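Local coordinates for putative cell wall hydrolase phosphatase-associated protein (Clostridioides difficile, PDB 7CFL) that probably cleaves peptide bonds of the bacterial cell wall as a cysteine endopeptidase, the chain here being the NlpC/P60 catalytic domain of a longer autolysin, at residues I18-T23 with M49-G54; G74-G79 with S129-A134; D80-D85 with G104-A109; V94-I99 with S125-R130. All coordinates share one frame; numbering follows the deposited sequence.

Interaction 1: I18-T23 with M49-G54; sequences ISFAKT and MKKSVG
Phe20 sets the far end of its ring against the first carbon of the Lys51 side chain, and this is the close part of a small contact between two helices. Both CE2 and CZ of Phe20 lie 3.8 Å from CB of Lys51, which approaches obliquely to the ring. Nearer the backbone, CB of Phe20 meets CB of Ser52 at 4.0 Å, where the CA atoms of the same two residues are 6.1 Å apart. The ring reaches this place because its CG stands anti to the backbone N (chi1 -180°), which sends it out from helix 13-22 and across to the other helix. Ser52 offers carbon here, while its OG is turned back along its own helix to the carbonyl O of Val48.

The outer side is looser and open to solvent. Lys51 sets off toward Phe20, but bends at chi2 and chi3 and carries its ammonium group into an exposed setting, away from the ring. Within the turn 20-23, Thr23 OG1 donates to Phe20 O at 2.7 Å, in the carbonyl plane. Deeper in, helices 13-22 and 41-53 meet again through Ala21 on Phe44 and Val48 and through Met49 on Val17, while Met49 also reaches Ile57 and Val137.

Interaction 2: G74-G79 with S129-A134; sequences GDLRSG and SRYVNA
Leu76 and Ala134 make the close apolar contact here: CD2 of Leu76 touches CB of Ala134 at 3.6 Å. The leucine splits its two methyl groups between two residues of the strand, Ala134 and Tyr131. CD1 goes to the phenol end of Tyr131, 4.5 Å from its CE1 and 4.4 Å from its OH, a looser approach that is oblique to the ring. With CG anti to the carbonyl carbon (chi1 -77°), the fork of Leu76 is thrown across the gap to the strand. Tyr131 swings its ring out along the strand to meet it, its own CG anti to the backbone N. The same leucine also rests on Val82 and Ile122, so one side chain packs against strand 81-84, strand 131-136 and the loop at Ile122.

Polar bonding runs beside this contact and not through it, for no hydrogen bond joins 74-79 to 129-134. The loop is held from other directions: the backbone N of Arg77 bonds to Asp80 OD2, and Ser78 OG bonds to the carbonyl O of Ile101. The strand is fixed by backbone bonds from Ala134 to Val71 and from Val132 and Asn133 to Phe83.

Those bonds place 131-136 between strands 69-71 and 81-84. The arrangement is thus a connecting loop folded back over one face of the central antiparallel sheet of the papain-like NlpC/P60 domain.

Interaction 3: D80-D85 with G104-A109; sequences DLVFFD and GDMIHA
Met106 lies across the width of a whole strand to reach Val82 and Phe84, which belong to a strand that is not its neighbour in the sheet. Its sulfur is the meeting point, with SD 3.6 Å from CE2 of Phe84 and 3.7 Å from CG2 of Val82. Toward Phe84 this is a Met-aromatic contact: SD is 4.7 Å from the ring centroid and 63° off the ring normal, an oblique approach from beyond the rim. The methyl carbon follows the sulfur, with Met106 CE 3.7 Å from Phe84 CE2.

The chain of Met106 runs straight beyond CG (chi2 176°, chi3 177°), and this full length is what spans the gap. Gly98 of the strand between has no side chain to stand in the way. Val82 turns CG2 to the methionine and meets it obliquely, while Phe84 comes from the opposite direction. Met106 CE also lies over the centre of one face of the His108 ring, 3.9 Å above its plane, while hydrogen bonds to His96 NE2 and Ser120 OG fix that imidazole. All the touching residues are buried.

Strand 96-102 runs antiparallel between 81-84 and 105-110, hydrogen-bonding to Val82 through the backbone of Gly98. On the other face of the sheet, Leu81 and Ile107 pack against helix 41-53, through Thr45 and Met49 for the leucine and Phe44 for the isoleucine.

Interaction 4: V94-I99 with S125-R130; sequences VSHVGI and SYYSSR
The backbone N of Arg130 bonds to the carbonyl O of Tyr127 at 2.9 Å, closing the turn that presents these two side chains to His96. Across from them, Ser95 and His96 both face Phe84, forming a classic beta bulge in the sheet of the NlpC/P60 domain. His96, with its CG anti to the backbone N (chi1 -163°), points its ring into the gap between the strand and the short, weakly bonded helix 125-128.

The contact itself is loose and has no hydrogen bond. CD2 of His96 is 4.5 Å from CE1 of Tyr127, and the rings meet obliquely. Nearer the backbone, CB of His96 is 4.5 Å from NH2 of Arg130, whose guanidinium group comes no nearer to the imidazole. In one of its two conformers, His96 NE2 bonds to His108 ND1. His96 also touches Cys41, an arrangement consistent with the Cys-His-His site of this peptidase family. A bound citrate, probably from crystallisation, lies about 5 Å from the His96 side chain; such molecules often mark pockets.

Arg130 is held mainly from other sides: its NE bonds to the carbonyl O of Asp85, and its side chain packs on Phe84. It also makes a cation-pi contact with Tyr126, with Arg130 NH1 lying 3.3 Å above the plane of the Tyr126 ring, offset toward its rim.

Interactions 2, 3 and 4 crowd round one antiparallel sheet, their centres 6 to 9 Å apart, whereas interaction 1 joins two helices and stands 15 to 21 Å from the others. It closes first along the chain. Interaction 3 then lies within the span between the two segments of interaction 2, interactions 3 and 4 alternate their segments, and interactions 2 and 4 share Ser129 and Arg130. Strand 81-84 is bonded to 131-136 and to 96-102, so it links all three sheet contacts. Helix 41-53 bridges the two regions, as Met49 of interaction 1 packs on Leu81. The sheet carries His96 and His108 beside the helix that begins with Cys41, consistent with the Cys-His site of the family.

Interaction 1: I18-T23 with M49-G54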
# COMPACT_ATOMS: atom_id res chain seq x y z
N ILE A 18 -2.48 6.96 8.63
CA ILE A 18 -3.41 5.82 8.84
C ILE A 18 -4.84 6.36 9.03
O ILE A 18 -5.76 5.82 8.38
CB ILE A 18 -2.91 4.91 9.97
CG1 ILE A 18 -1.58 4.27 9.54
CG2 ILE A 18 -3.97 3.88 10.36
CD1 ILE A 18 -0.93 3.43 10.59
N SER A 19 -5.05 7.39 9.85
CA SER A 19 -6.42 7.90 10.11
C SER A 19 -7.01 8.49 8.82
O SER A 19 -8.19 8.25 8.59
CB SER A 19 -6.49 8.87 11.25
OG SER A 19 -5.59 9.93 11.06
N PHE A 20 -6.22 9.18 8.00
CA PHE A 20 -6.74 9.71 6.71
C PHE A 20 -7.11 8.53 5.79
O PHE A 20 -8.17 8.53 5.17
CB PHE A 20 -5.70 10.57 6.00
CG PHE A 20 -6.22 11.11 4.71
CD1 PHE A 20 -7.30 11.97 4.70
CD2 PHE A 20 -5.74 10.61 3.50
CE1 PHE A 20 -7.81 12.41 3.48
CE2 PHE A 20 -6.26 11.04 2.29
CZ PHE A 20 -7.29 11.95 2.29
N ALA A 21 -6.21 7.54 5.69
CA ALA A 21 -6.41 6.35 4.83
C ALA A 21 -7.71 5.64 5.23
O ALA A 21 -8.45 5.23 4.32
CB ALA A 21 -5.23 5.41 4.95
N LYS A 22 -8.01 5.56 6.53
CA LYS A 22 -9.23 4.84 7.00
C LYS A 22 -10.51 5.57 6.55
O LYS A 22 -11.53 4.87 6.36
CB LYS A 22 -9.17 4.60 8.50
CG LYS A 22 -8.15 3.55 8.90
CD LYS A 22 -8.40 3.00 10.28
CE LYS A 22 -7.26 2.12 10.74
NZ LYS A 22 -7.32 1.82 12.18
N THR A 23 -10.47 6.90 6.35
CA THR A 23 -11.66 7.69 5.88
C THR A 23 -12.03 7.22 4.47
O THR A 23 -13.19 7.47 4.06
CB THR A 23 -11.48 9.21 5.85
OG1 THR A 23 -10.55 9.66 4.86
CG2 THR A 23 -11.13 9.82 7.19
N MET A 49 -0.46 9.62 1.02
CA MET A 49 0.82 10.27 1.43
C MET A 49 0.80 11.77 1.16
O MET A 49 1.21 12.56 2.03
CB MET A 49 2.00 9.59 0.73
CG MET A 49 2.39 8.23 1.37
SD MET A 49 2.67 8.31 3.18
CE MET A 49 2.56 6.55 3.51
N LYS A 50 0.30 12.19 -0.02
CA LYS A 50 0.29 13.61 -0.44
C LYS A 50 -0.69 14.41 0.44
O LYS A 50 -0.33 15.52 0.84
CB LYS A 50 -0.08 13.71 -1.93
CG LYS A 50 -0.25 15.13 -2.47
CD LYS A 50 -0.67 15.17 -3.93
CE LYS A 50 -2.14 14.84 -4.16
NZ LYS A 50 -2.53 15.00 -5.58
N LYS A 51 -1.87 13.86 0.74
CA LYS A 51 -3.00 14.60 1.36
C LYS A 51 -2.86 14.63 2.88
O LYS A 51 -3.27 15.64 3.50
CB LYS A 51 -4.34 13.99 0.96
CG LYS A 51 -4.76 14.32 -0.47
CD LYS A 51 -5.36 15.71 -0.67
CE LYS A 51 -6.59 15.69 -1.54
NZ LYS A 51 -7.10 17.05 -1.83
N SER A 52 -2.31 13.57 3.48
CA SER A 52 -2.24 13.48 4.95
C SER A 52 -1.11 14.40 5.44
O SER A 52 -1.39 15.32 6.25
CB SER A 52 -2.05 12.05 5.38
OG SER A 52 -0.89 11.49 4.81
N VAL A 53 0.09 14.20 4.92
CA VAL A 53 1.36 14.78 5.48
C VAL A 53 2.21 15.44 4.38
O VAL A 53 3.27 15.96 4.73
CB VAL A 53 2.15 13.70 6.25
CG1 VAL A 53 1.38 13.25 7.48
CG2 VAL A 53 2.51 12.50 5.39
N GLY A 54 1.77 15.49 3.12
CA GLY A 54 2.49 16.23 2.06
C GLY A 54 3.79 15.54 1.67
O GLY A 54 4.75 16.22 1.27

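Interaction 2: G74-G79 with S129-A134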
# COMPACT_ATOMS: atom_id res chain seq x y z
N GLY A 74 10.43 -7.87 9.42
CA GLY A 74 10.32 -7.93 10.89
C GLY A 74 10.32 -6.57 11.60
O GLY A 74 9.95 -6.53 12.79
N ASP A 75 10.72 -5.49 10.92
CA ASP A 75 10.88 -4.11 11.47
C ASP A 75 9.77 -3.17 10.95
O ASP A 75 9.92 -1.94 11.13
CB ASP A 75 12.23 -3.52 11.04
CG ASP A 75 12.64 -2.24 11.76
OD1 ASP A 75 12.89 -1.21 11.03
OD2 ASP A 75 12.73 -2.27 13.04
N LEU A 76 8.71 -3.69 10.34
CA LEU A 76 7.61 -2.83 9.81
C LEU A 76 7.02 -1.97 10.94
O LEU A 76 6.78 -2.51 12.05
CB LEU A 76 6.53 -3.71 9.19
CG LEU A 76 6.86 -4.24 7.81
CD1 LEU A 76 5.84 -5.29 7.37
CD2 LEU A 76 6.89 -3.11 6.79
N ARG A 77 6.73 -0.71 10.62
CA ARG A 77 6.13 0.31 11.50
C ARG A 77 4.89 0.84 10.77
O ARG A 77 4.91 0.78 9.53
CB ARG A 77 7.05 1.51 11.72
CG ARG A 77 8.22 1.26 12.66
CD ARG A 77 8.92 2.60 12.83
NE ARG A 77 10.31 2.50 13.23
CZ ARG A 77 11.15 3.53 13.30
NH1 ARG A 77 12.40 3.34 13.68
NH2 ARG A 77 10.74 4.75 12.98
N SER A 78 3.89 1.30 11.52
CA SER A 78 2.72 2.07 10.99
C SER A 78 3.21 3.09 9.97
O SER A 78 4.16 3.83 10.28
CB SER A 78 2.03 2.75 12.12
OG SER A 78 1.68 1.79 13.09
N GLY A 79 2.60 3.11 8.79
CA GLY A 79 2.91 4.12 7.76
C GLY A 79 3.94 3.64 6.75
O GLY A 79 4.12 4.31 5.74
N SER A 129 3.40 -15.09 0.75
CA SER A 129 4.33 -15.66 -0.28
C SER A 129 4.66 -14.62 -1.38
O SER A 129 5.71 -14.78 -2.04
CB SER A 129 3.77 -16.94 -0.86
OG SER A 129 2.63 -16.70 -1.67
N ARG A 130 3.84 -13.58 -1.56
CA ARG A 130 4.01 -12.55 -2.62
C ARG A 130 4.78 -11.33 -2.09
O ARG A 130 5.18 -10.48 -2.92
CB ARG A 130 2.63 -12.14 -3.15
CG ARG A 130 1.87 -13.27 -3.83
CD ARG A 130 0.39 -12.95 -3.95
NE ARG A 130 0.20 -11.79 -4.79
CZ ARG A 130 -0.68 -10.80 -4.59
NH1 ARG A 130 -1.48 -10.80 -3.53
NH2 ARG A 130 -0.75 -9.80 -5.45
N TYR A 131 5.01 -11.25 -0.78
CA TYR A 131 5.75 -10.12 -0.14
C TYR A 131 7.12 -9.97 -0.81
O TYR A 131 7.88 -10.97 -0.90
CB TYR A 131 5.90 -10.34 1.36
CG TYR A 131 6.62 -9.24 2.08
CD1 TYR A 131 5.93 -8.27 2.78
CD2 TYR A 131 8.01 -9.17 2.09
CE1 TYR A 131 6.57 -7.22 3.41
CE2 TYR A 131 8.67 -8.12 2.71
CZ TYR A 131 7.96 -7.16 3.39
OH TYR A 131 8.59 -6.14 4.04
N VAL A 132 7.45 -8.73 -1.21
CA VAL A 132 8.76 -8.41 -1.87
C VAL A 132 9.65 -7.63 -0.90
O VAL A 132 10.76 -8.12 -0.58
CB VAL A 132 8.60 -7.69 -3.21
CG1 VAL A 132 9.96 -7.24 -3.76
CG2 VAL A 132 7.87 -8.57 -4.21
N ASN A 133 9.22 -6.45 -0.49
CA ASN A 133 10.02 -5.48 0.29
C ASN A 133 9.09 -4.44 0.93
O ASN A 133 7.84 -4.49 0.74
CB ASN A 133 11.12 -4.82 -0.55
CG ASN A 133 10.67 -3.75 -1.53
OD1 ASN A 133 9.50 -3.67 -1.89
ND2 ASN A 133 11.62 -2.94 -1.96
N ALA A 134 9.71 -3.50 1.63
CA ALA A 134 9.01 -2.43 2.34
C ALA A 134 9.87 -1.18 2.27
O ALA A 134 11.09 -1.29 2.15
CB ALA A 134 8.72 -2.88 3.73

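Interaction 3: D80-D85 with G104-A109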
# COMPACT_ATOMS: atom_id res chain seq x y z
N ASP A 80 4.63 2.54 6.99
CA ASP A 80 5.54 1.94 5.99
C ASP A 80 4.71 1.45 4.79
O ASP A 80 3.62 0.99 4.98
CB ASP A 80 6.38 0.79 6.57
CG ASP A 80 7.36 1.24 7.61
OD1 ASP A 80 7.71 2.44 7.63
OD2 ASP A 80 7.84 0.33 8.34
N LEU A 81 5.27 1.52 3.61
CA LEU A 81 4.69 0.92 2.40
C LEU A 81 5.18 -0.52 2.30
O LEU A 81 6.39 -0.75 2.49
CB LEU A 81 5.10 1.75 1.17
CG LEU A 81 4.63 3.20 1.19
CD1 LEU A 81 5.07 3.94 -0.05
CD2 LEU A 81 3.13 3.29 1.34
N VAL A 82 4.26 -1.44 1.99
CA VAL A 82 4.60 -2.88 1.83
C VAL A 82 4.28 -3.27 0.40
O VAL A 82 3.24 -2.81 -0.12
CB VAL A 82 3.87 -3.75 2.87
CG1 VAL A 82 4.52 -3.63 4.24
CG2 VAL A 82 2.36 -3.49 2.89
N PHE A 83 5.16 -4.01 -0.26
CA PHE A 83 5.10 -4.31 -1.72
C PHE A 83 4.98 -5.83 -1.96
O PHE A 83 5.57 -6.69 -1.29
CB PHE A 83 6.32 -3.73 -2.42
CG PHE A 83 6.45 -2.25 -2.25
CD1 PHE A 83 5.64 -1.41 -3.03
CD2 PHE A 83 7.18 -1.66 -1.22
CE1 PHE A 83 5.66 -0.04 -2.85
CE2 PHE A 83 7.20 -0.28 -1.05
CZ PHE A 83 6.41 0.53 -1.85
N PHE A 84 4.24 -6.20 -2.99
CA PHE A 84 3.94 -7.60 -3.37
C PHE A 84 4.08 -7.80 -4.87
O PHE A 84 3.92 -6.83 -5.63
CB PHE A 84 2.55 -8.01 -2.90
CG PHE A 84 2.29 -7.70 -1.46
CD1 PHE A 84 2.49 -8.66 -0.47
CD2 PHE A 84 1.95 -6.41 -1.08
CE1 PHE A 84 2.25 -8.34 0.86
CE2 PHE A 84 1.72 -6.10 0.25
CZ PHE A 84 1.90 -7.06 1.21
N ASP A 85 4.34 -9.03 -5.28
CA ASP A 85 4.35 -9.44 -6.71
C ASP A 85 3.02 -10.14 -7.05
O ASP A 85 2.13 -10.20 -6.19
CB ASP A 85 5.61 -10.26 -7.02
CG ASP A 85 5.77 -11.56 -6.25
OD1 ASP A 85 6.92 -12.00 -6.10
OD2 ASP A 85 4.74 -12.10 -5.81
N GLY A 104 0.24 -7.02 11.40
CA GLY A 104 0.20 -7.63 10.05
C GLY A 104 -0.77 -6.95 9.10
O GLY A 104 -0.69 -7.27 7.92
N ASP A 105 -1.62 -6.07 9.61
CA ASP A 105 -2.70 -5.43 8.82
C ASP A 105 -2.10 -4.38 7.88
O ASP A 105 -1.20 -3.63 8.30
CB ASP A 105 -3.77 -4.85 9.74
CG ASP A 105 -4.75 -5.88 10.29
OD1 ASP A 105 -4.83 -6.98 9.73
OD2 ASP A 105 -5.39 -5.57 11.29
N MET A 106 -2.60 -4.29 6.65
CA MET A 106 -2.33 -3.12 5.79
C MET A 106 -3.67 -2.61 5.25
O MET A 106 -4.61 -3.42 5.10
CB MET A 106 -1.44 -3.47 4.59
CG MET A 106 -2.00 -4.59 3.70
SD MET A 106 -0.98 -4.84 2.27
CE MET A 106 -1.78 -6.22 1.49
N ILE A 107 -3.70 -1.33 4.98
CA ILE A 107 -4.83 -0.74 4.22
C ILE A 107 -4.38 -0.59 2.76
O ILE A 107 -3.27 -0.14 2.51
CB ILE A 107 -5.33 0.56 4.85
CG1 ILE A 107 -6.61 1.10 4.13
CG2 ILE A 107 -4.25 1.62 4.86
CD1 ILE A 107 -7.38 2.05 5.00
N HIS A 108 -5.28 -0.86 1.80
CA HIS A 108 -4.90 -0.86 0.37
C HIS A 108 -6.14 -0.78 -0.49
O HIS A 108 -7.24 -1.13 -0.02
CB HIS A 108 -4.02 -2.06 -0.01
CG HIS A 108 -4.64 -3.40 0.19
ND1 HIS A 108 -4.52 -4.42 -0.73
CD2 HIS A 108 -5.44 -3.87 1.17
CE1 HIS A 108 -5.17 -5.48 -0.30
NE2 HIS A 108 -5.74 -5.17 0.85
N ALA A 109 -5.91 -0.49 -1.75
CA ALA A 109 -6.97 -0.49 -2.77
C ALA A 109 -6.90 -1.88 -3.42
O ALA A 109 -6.01 -2.11 -4.26
CB ALA A 109 -6.68 0.60 -3.71

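Interaction 4: V94-I99 with S125-R130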
# COMPACT_ATOMS: atom_id res chain seq x y z
N VAL A 94 7.30 -6.06 -8.74
CA VAL A 94 6.30 -5.48 -7.80
C VAL A 94 5.10 -4.98 -8.62
O VAL A 94 5.31 -4.28 -9.62
CB VAL A 94 6.93 -4.35 -6.96
CG1 VAL A 94 5.87 -3.56 -6.22
CG2 VAL A 94 7.99 -4.90 -6.00
N SER A 95 3.90 -5.39 -8.22
CA SER A 95 2.61 -5.08 -8.89
C SER A 95 1.53 -4.62 -7.89
O SER A 95 0.39 -4.29 -8.34
CB SER A 95 2.16 -6.30 -9.65
OG SER A 95 2.08 -7.43 -8.79
N HIS A 96 1.83 -4.58 -6.58
CA HIS A 96 0.84 -4.19 -5.54
C HIS A 96 1.56 -3.52 -4.37
O HIS A 96 2.77 -3.77 -4.13
CB HIS A 96 -0.02 -5.40 -5.12
CG HIS A 96 -1.26 -5.02 -4.39
ND1 HIS A 96 -2.32 -4.34 -5.00
CD2 HIS A 96 -1.61 -5.20 -3.09
CE1 HIS A 96 -3.27 -4.15 -4.11
NE2 HIS A 96 -2.86 -4.67 -2.92
N VAL A 97 0.84 -2.67 -3.66
CA VAL A 97 1.37 -1.89 -2.51
C VAL A 97 0.20 -1.62 -1.57
O VAL A 97 -0.93 -1.32 -2.05
CB VAL A 97 2.03 -0.58 -2.96
CG1 VAL A 97 1.10 0.35 -3.75
CG2 VAL A 97 2.61 0.21 -1.81
N GLY A 98 0.49 -1.61 -0.28
CA GLY A 98 -0.40 -1.24 0.81
C GLY A 98 0.35 -0.42 1.83
O GLY A 98 1.60 -0.33 1.73
N ILE A 99 -0.38 0.17 2.76
CA ILE A 99 0.18 0.98 3.88
C ILE A 99 0.07 0.11 5.12
O ILE A 99 -1.02 -0.30 5.49
CB ILE A 99 -0.54 2.33 4.07
CG1 ILE A 99 -0.50 3.17 2.80
CG2 ILE A 99 0.02 3.08 5.27
CD1 ILE A 99 -1.38 4.40 2.83
N SER A 125 -2.17 -16.40 3.99
CA SER A 125 -1.57 -17.32 2.99
C SER A 125 -1.41 -16.59 1.65
O SER A 125 -0.33 -16.72 1.04
CB SER A 125 -2.35 -18.60 2.86
OG SER A 125 -3.66 -18.37 2.38
N TYR A 126 -2.42 -15.82 1.24
CA TYR A 126 -2.44 -15.13 -0.08
C TYR A 126 -1.28 -14.13 -0.18
O TYR A 126 -0.47 -14.27 -1.13
CB TYR A 126 -3.79 -14.46 -0.36
CG TYR A 126 -3.90 -13.86 -1.74
CD1 TYR A 126 -3.39 -14.52 -2.86
CD2 TYR A 126 -4.54 -12.64 -1.96
CE1 TYR A 126 -3.48 -13.98 -4.13
CE2 TYR A 126 -4.64 -12.09 -3.22
CZ TYR A 126 -4.11 -12.76 -4.31
OH TYR A 126 -4.21 -12.24 -5.57
N TYR A 127 -1.17 -13.18 0.75
CA TYR A 127 -0.16 -12.08 0.64
C TYR A 127 1.25 -12.56 1.03
O TYR A 127 2.20 -12.12 0.36
CB TYR A 127 -0.61 -10.83 1.41
CG TYR A 127 -1.85 -10.20 0.82
CD1 TYR A 127 -1.81 -9.40 -0.31
CD2 TYR A 127 -3.08 -10.44 1.39
CE1 TYR A 127 -2.96 -8.84 -0.84
CE2 TYR A 127 -4.25 -9.90 0.87
CZ TYR A 127 -4.19 -9.10 -0.25
OH TYR A 127 -5.34 -8.57 -0.77
N SER A 128 1.40 -13.41 2.04
CA SER A 128 2.72 -13.67 2.66
C SER A 128 3.75 -14.14 1.61
O SER A 128 4.88 -13.59 1.59
CB SER A 128 2.61 -14.66 3.80
OG SER A 128 3.82 -14.67 4.54
N SER A 129 3.40 -15.09 0.75
CA SER A 129 4.33 -15.66 -0.28
C SER A 129 4.66 -14.62 -1.38
O SER A 129 5.71 -14.78 -2.04
CB SER A 129 3.77 -16.94 -0.86
OG SER A 129 2.63 -16.70 -1.67
N ARG A 130 3.84 -13.58 -1.56
CA ARG A 130 4.01 -12.55 -2.62
C ARG A 130 4.78 -11.33 -2.09
O ARG A 130 5.18 -10.48 -2.92
CB ARG A 130 2.63 -12.14 -3.15
CG ARG A 130 1.87 -13.27 -3.83
CD ARG A 130 0.39 -12.95 -3.95
NE ARG A 130 0.20 -11.79 -4.79
CZ ARG A 130 -0.68 -10.80 -4.59
NH1 ARG A 130 -1.48 -10.80 -3.53
NH2 ARG A 130 -0.75 -9.80 -5.45